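Local coordinates for protein formate dehydrogenase (Pyrobaculum aerophilum, PDB 1QP8) that binds NADPH and probably reduces 2-oxo acids such as glyoxylate or hydroxypyruvate, as a member of the D-isomer specific 2-hydroxyacid dehydrogenase family, at residues V37-L45 / D62-P70. Residues are numbered along the deposited sequence; the frame is centred on the assembly and turned at random.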
ATOM      1  N   VAL A  37     -30.366   5.482 -12.393  1.00 28.63           N
ATOM      2  CA  VAL A  37     -30.504   4.159 -11.810  1.00 28.63           C
ATOM      3  C   VAL A  37     -29.131   3.537 -11.538  1.00 28.63           C
ATOM      4  O   VAL A  37     -28.078   4.109 -11.878  1.00 28.63           O
ATOM      5  CB  VAL A  37     -31.234   3.166 -12.777  1.00 31.76           C
ATOM      6  CG1 VAL A  37     -32.503   3.783 -13.328  1.00 31.76           C
ATOM      7  CG2 VAL A  37     -30.282   2.755 -13.918  1.00 31.76           C
ATOM      8  N   SER A  38     -29.169   2.341 -10.955  1.00 57.34           N
ATOM      9  CA  SER A  38     -27.971   1.576 -10.665  1.00 57.34           C
ATOM     10  C   SER A  38     -28.096   0.297 -11.497  1.00 57.34           C
ATOM     11  O   SER A  38     -27.127  -0.236 -12.037  1.00 57.34           O
ATOM     12  CB  SER A  38     -27.912   1.240  -9.188  1.00 71.63           C
ATOM     13  OG  SER A  38     -26.596   1.417  -8.709  1.00 71.63           O
ATOM     14  N   ARG A  39     -29.318  -0.190 -11.589  1.00 52.09           N
ATOM     15  CA  ARG A  39     -29.616  -1.370 -12.368  1.00 52.09           C
ATOM     16  C   ARG A  39     -30.984  -1.077 -12.976  1.00 52.09           C
ATOM     17  O   ARG A  39     -31.721  -0.210 -12.486  1.00 52.09           O
ATOM     18  CB  ARG A  39     -29.651  -2.622 -11.478  1.00 91.43           C
ATOM     19  CG  ARG A  39     -28.328  -3.386 -11.436  1.00 91.43           C
ATOM     20  CD  ARG A  39     -27.784  -3.535 -10.021  1.00 91.43           C
ATOM     21  NE  ARG A  39     -26.414  -3.021  -9.903  1.00 91.43           N
ATOM     22  CZ  ARG A  39     -25.307  -3.709 -10.185  1.00 91.43           C
ATOM     23  NH1 ARG A  39     -25.384  -4.969 -10.603  1.00 91.43           N
ATOM     24  NH2 ARG A  39     -24.116  -3.131 -10.061  1.00 91.43           N
ATOM     25  N   ILE A  40     -31.322  -1.762 -14.059  1.00 52.14           N
ATOM     26  CA  ILE A  40     -32.607  -1.525 -14.680  1.00 52.14           C
ATOM     27  C   ILE A  40     -32.993  -2.780 -15.428  1.00 52.14           C
ATOM     28  O   ILE A  40     -32.167  -3.383 -16.104  1.00 52.14           O
ATOM     29  CB  ILE A  40     -32.537  -0.307 -15.631  1.00 38.52           C
ATOM     30  CG1 ILE A  40     -33.950   0.135 -16.015  1.00 38.52           C
ATOM     31  CG2 ILE A  40     -31.717  -0.635 -16.850  1.00 38.52           C
ATOM     32  CD1 ILE A  40     -33.995   1.387 -16.902  1.00 38.52           C
ATOM     33  N   THR A  41     -34.245  -3.189 -15.284  1.00 45.29           N
ATOM     34  CA  THR A  41     -34.712  -4.399 -15.942  1.00 45.29           C
ATOM     35  C   THR A  41     -35.443  -4.088 -17.232  1.00 45.29           C
ATOM     36  O   THR A  41     -35.823  -2.943 -17.488  1.00 45.29           O
ATOM     37  CB  THR A  41     -35.679  -5.191 -15.038  1.00 40.28           C
ATOM     38  OG1 THR A  41     -36.865  -4.416 -14.814  1.00 40.28           O
ATOM     39  CG2 THR A  41     -35.020  -5.508 -13.703  1.00 40.28           C
ATOM     40  N   ALA A  42     -35.648  -5.115 -18.045  1.00 46.45           N
ATOM     41  CA  ALA A  42     -36.361  -4.919 -19.287  1.00 46.45           C
ATOM     42  C   ALA A  42     -37.811  -4.587 -18.969  1.00 46.45           C
ATOM     43  O   ALA A  42     -38.490  -3.942 -19.770  1.00 46.45           O
ATOM     44  CB  ALA A  42     -36.285  -6.155 -20.131  1.00 25.45           C
ATOM     45  N   GLU A  43     -38.282  -5.015 -17.799  1.00 57.70           N
ATOM     46  CA  GLU A  43     -39.655  -4.741 -17.400  1.00 57.70           C
ATOM     47  C   GLU A  43     -39.811  -3.235 -17.239  1.00 57.70           C
ATOM     48  O   GLU A  43     -40.821  -2.668 -17.649  1.00 57.70           O
ATOM     49  CB  GLU A  43     -40.014  -5.446 -16.087  1.00 99.77           C
ATOM     50  CG  GLU A  43     -38.985  -6.442 -15.580  1.00 99.77           C
ATOM     51  CD  GLU A  43     -38.622  -7.486 -16.608  1.00 99.77           C
ATOM     52  OE1 GLU A  43     -39.541  -8.136 -17.147  1.00 99.77           O
ATOM     53  OE2 GLU A  43     -37.412  -7.660 -16.873  1.00 99.77           O
ATOM     54  N   GLU A  44     -38.815  -2.579 -16.650  1.00 52.80           N
ATOM     55  CA  GLU A  44     -38.889  -1.130 -16.480  1.00 52.80           C
ATOM     56  C   GLU A  44     -38.706  -0.431 -17.828  1.00 52.80           C
ATOM     57  O   GLU A  44     -39.398   0.538 -18.135  1.00 52.80           O
ATOM     58  CB  GLU A  44     -37.812  -0.630 -15.517  1.00 36.50           C
ATOM     59  CG  GLU A  44     -38.104  -0.858 -14.068  1.00 36.50           C
ATOM     60  CD  GLU A  44     -36.836  -0.877 -13.238  1.00 36.50           C
ATOM     61  OE1 GLU A  44     -35.951  -1.731 -13.530  1.00 36.50           O
ATOM     62  OE2 GLU A  44     -36.723  -0.046 -12.296  1.00 36.50           O
ATOM     63  N   LEU A  45     -37.771  -0.924 -18.631  1.00 56.71           N
ATOM     64  CA  LEU A  45     -37.522  -0.315 -19.925  1.00 56.71           C
ATOM     65  C   LEU A  45     -38.742  -0.297 -20.837  1.00 56.71           C
ATOM     66  O   LEU A  45     -38.925   0.633 -21.630  1.00 56.71           O
ATOM     67  CB  LEU A  45     -36.356  -1.015 -20.622  1.00 46.44           C
ATOM     68  CG  LEU A  45     -34.978  -0.538 -20.155  1.00 46.44           C
ATOM     69  CD1 LEU A  45     -33.883  -1.179 -20.973  1.00 46.44           C
ATOM     70  CD2 LEU A  45     -34.897   0.962 -20.296  1.00 46.44           C
ATOM     71  N   ASP A  62     -21.705  -2.925 -17.985  1.00 53.29           N
ATOM     72  CA  ASP A  62     -21.917  -4.277 -18.488  1.00 53.29           C
ATOM     73  C   ASP A  62     -23.182  -4.920 -17.920  1.00 53.29           C
ATOM     74  O   ASP A  62     -23.839  -5.718 -18.597  1.00 53.29           O
ATOM     75  CB  ASP A  62     -20.713  -5.148 -18.148  1.00 72.59           C
ATOM     76  CG  ASP A  62     -20.396  -5.142 -16.666  1.00 72.59           C
ATOM     77  OD1 ASP A  62     -19.915  -4.098 -16.154  1.00 72.59           O
ATOM     78  OD2 ASP A  62     -20.635  -6.184 -16.016  1.00 72.59           O
ATOM     79  N   HIS A  63     -23.530  -4.568 -16.686  1.00 37.44           N
ATOM     80  CA  HIS A  63     -24.715  -5.131 -16.053  1.00 37.44           C
ATOM     81  C   HIS A  63     -26.045  -4.690 -16.680  1.00 37.44           C
ATOM     82  O   HIS A  63     -27.088  -5.290 -16.417  1.00 37.44           O
ATOM     83  CB  HIS A  63     -24.726  -4.786 -14.571  1.00 41.68           C
ATOM     84  CG  HIS A  63     -24.713  -3.320 -14.307  1.00 41.68           C
ATOM     85  ND1 HIS A  63     -23.596  -2.540 -14.512  1.00 41.68           N
ATOM     86  CD2 HIS A  63     -25.690  -2.481 -13.889  1.00 41.68           C
ATOM     87  CE1 HIS A  63     -23.884  -1.282 -14.230  1.00 41.68           C
ATOM     88  NE2 HIS A  63     -25.148  -1.219 -13.849  1.00 41.68           N
ATOM     89  N   LEU A  64     -26.022  -3.648 -17.503  1.00 38.90           N
ATOM     90  CA  LEU A  64     -27.250  -3.170 -18.134  1.00 38.90           C
ATOM     91  C   LEU A  64     -27.771  -4.093 -19.226  1.00 38.90           C
ATOM     92  O   LEU A  64     -27.001  -4.608 -20.041  1.00 38.90           O
ATOM     93  CB  LEU A  64     -27.023  -1.800 -18.756  1.00 32.88           C
ATOM     94  CG  LEU A  64     -26.668  -0.617 -17.869  1.00 32.88           C
ATOM     95  CD1 LEU A  64     -26.477   0.600 -18.779  1.00 32.88           C
ATOM     96  CD2 LEU A  64     -27.778  -0.353 -16.861  1.00 32.88           C
ATOM     97  N   PRO A  65     -29.098  -4.281 -19.285  1.00 72.65           N
ATOM     98  CA  PRO A  65     -29.741  -5.137 -20.287  1.00 72.65           C
ATOM     99  C   PRO A  65     -29.145  -4.943 -21.668  1.00 72.65           C
ATOM    100  O   PRO A  65     -28.808  -5.903 -22.345  1.00 72.65           O
ATOM    101  CB  PRO A  65     -31.177  -4.671 -20.272  1.00 29.40           C
ATOM    102  CG  PRO A  65     -31.389  -4.250 -18.878  1.00 29.40           C
ATOM    103  CD  PRO A  65     -30.104  -3.544 -18.498  1.00 29.40           C
ATOM    104  N   TRP A  66     -29.025  -3.691 -22.086  1.00 67.43           N
ATOM    105  CA  TRP A  66     -28.475  -3.359 -23.395  1.00 67.43           C
ATOM    106  C   TRP A  66     -29.315  -3.906 -24.538  1.00 67.43           C
ATOM    107  O   TRP A  66     -29.713  -3.156 -25.428  1.00 67.43           O
ATOM    108  CB  TRP A  66     -27.029  -3.853 -23.533  1.00 40.28           C
ATOM    109  CG  TRP A  66     -26.053  -2.917 -22.914  1.00 40.28           C
ATOM    110  CD1 TRP A  66     -25.166  -3.199 -21.917  1.00 40.28           C
ATOM    111  CD2 TRP A  66     -25.879  -1.518 -23.216  1.00 40.28           C
ATOM    112  NE1 TRP A  66     -24.453  -2.066 -21.573  1.00 40.28           N
ATOM    113  CE2 TRP A  66     -24.873  -1.021 -22.357  1.00 40.28           C
ATOM    114  CE3 TRP A  66     -26.489  -0.647 -24.130  1.00 40.28           C
ATOM    115  CZ2 TRP A  66     -24.448   0.318 -22.380  1.00 40.28           C
ATOM    116  CZ3 TRP A  66     -26.072   0.688 -24.154  1.00 40.28           C
ATOM    117  CH2 TRP A  66     -25.059   1.157 -23.281  1.00 40.28           C
ATOM    118  N   GLU A  67     -29.601  -5.200 -24.518  1.00 57.68           N
ATOM    119  CA  GLU A  67     -30.392  -5.775 -25.589  1.00 57.68           C
ATOM    120  C   GLU A  67     -31.845  -5.351 -25.453  1.00 57.68           C
ATOM    121  O   GLU A  67     -32.672  -5.647 -26.313  1.00 57.68           O
ATOM    122  CB  GLU A  67     -30.274  -7.309 -25.614  1.00 76.64           C
ATOM    123  CG  GLU A  67     -31.065  -8.073 -24.556  1.00 76.64           C
ATOM    124  CD  GLU A  67     -30.422  -8.051 -23.174  1.00 76.64           C
ATOM    125  OE1 GLU A  67     -29.191  -8.254 -23.083  1.00 76.64           O
ATOM    126  OE2 GLU A  67     -31.151  -7.847 -22.174  1.00 76.64           O
ATOM    127  N   SER A  68     -32.156  -4.641 -24.372  1.00 47.15           N
ATOM    128  CA  SER A  68     -33.525  -4.187 -24.162  1.00 47.15           C
ATOM    129  C   SER A  68     -33.625  -2.669 -24.122  1.00 47.15           C
ATOM    130  O   SER A  68     -34.707  -2.123 -23.926  1.00 47.15           O
ATOM    131  CB  SER A  68     -34.095  -4.784 -22.871  1.00 51.72           C
ATOM    132  OG  SER A  68     -34.586  -6.093 -23.097  1.00 51.72           O
ATOM    133  N   ILE A  69     -32.490  -2.000 -24.307  1.00 46.30           N
ATOM    134  CA  ILE A  69     -32.440  -0.546 -24.314  1.00 46.30           C
ATOM    135  C   ILE A  69     -32.504  -0.065 -25.753  1.00 46.30           C
ATOM    136  O   ILE A  69     -31.579  -0.299 -26.526  1.00 46.30           O
ATOM    137  CB  ILE A  69     -31.112   0.009 -23.744  1.00 31.92           C
ATOM    138  CG1 ILE A  69     -30.952  -0.385 -22.281  1.00 31.92           C
ATOM    139  CG2 ILE A  69     -31.067   1.530 -23.920  1.00 31.92           C
ATOM    140  CD1 ILE A  69     -29.557  -0.123 -21.745  1.00 31.92           C
ATOM    141  N   PRO A  70     -33.592   0.617 -26.128  1.00 40.56           N
ATOM    142  CA  PRO A  70     -33.699   1.116 -27.510  1.00 40.56           C
ATOM    143  C   PRO A  70     -32.379   1.792 -27.904  1.00 40.56           C
ATOM    144  O   PRO A  70     -31.820   2.564 -27.140  1.00 40.56           O
ATOM    145  CB  PRO A  70     -34.872   2.083 -27.426  1.00 40.46           C
ATOM    146  CG  PRO A  70     -35.768   1.412 -26.377  1.00 40.46           C
ATOM    147  CD  PRO A  70     -34.777   0.965 -25.327  1.00 40.46           C
TER
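The guanidinium of Arg-39 lies flat on the imidazole of His-63, the planes 16° apart and the group centres 4.3 Å from each other. This stack joins two loops of the catalytic domain of a D-2-hydroxyacid dehydrogenase: one leads into helix 42-47, the other links strands 54-55 and 75-76. The ring also gives the only hydrogen bond between the segments, a weak one from His-63 NE2 to Ser-38 O at 2.9 Å, bent to 126°. With chi1 at 59°, CG lies on the side shared by the backbone N and carbonyl carbon, which raises the ring toward both partners. A leucine in its place would probably leave Arg-39 without its flat partner and Ser-38 O without this donor. The His-63 side chain lies about 8 Å from bound NADPH, so this end of the contact lies near the cofactor.

Farther along, apolar residues suit the interior: Ile-40 CG2 rests on Pro-65 CD, 3.7 Å away, and also meets Leu-64 CD2. The small methyl of Ala-42 lets the loop come close, with Ser-68 OG 3.4 Å from Ala-42 CB. Thr-41 N-caps the helix, accepting from Glu-44 N through OG1, while Glu-44 OE1 takes Thr-41 N in return at 2.8 Å, completing a capping box; Tyr-4 binds the other carboxylate oxygen. One turn into the helix, buried Leu-45 sets its CD1 methyl against both Ser-68 O and Ile-69 CG1.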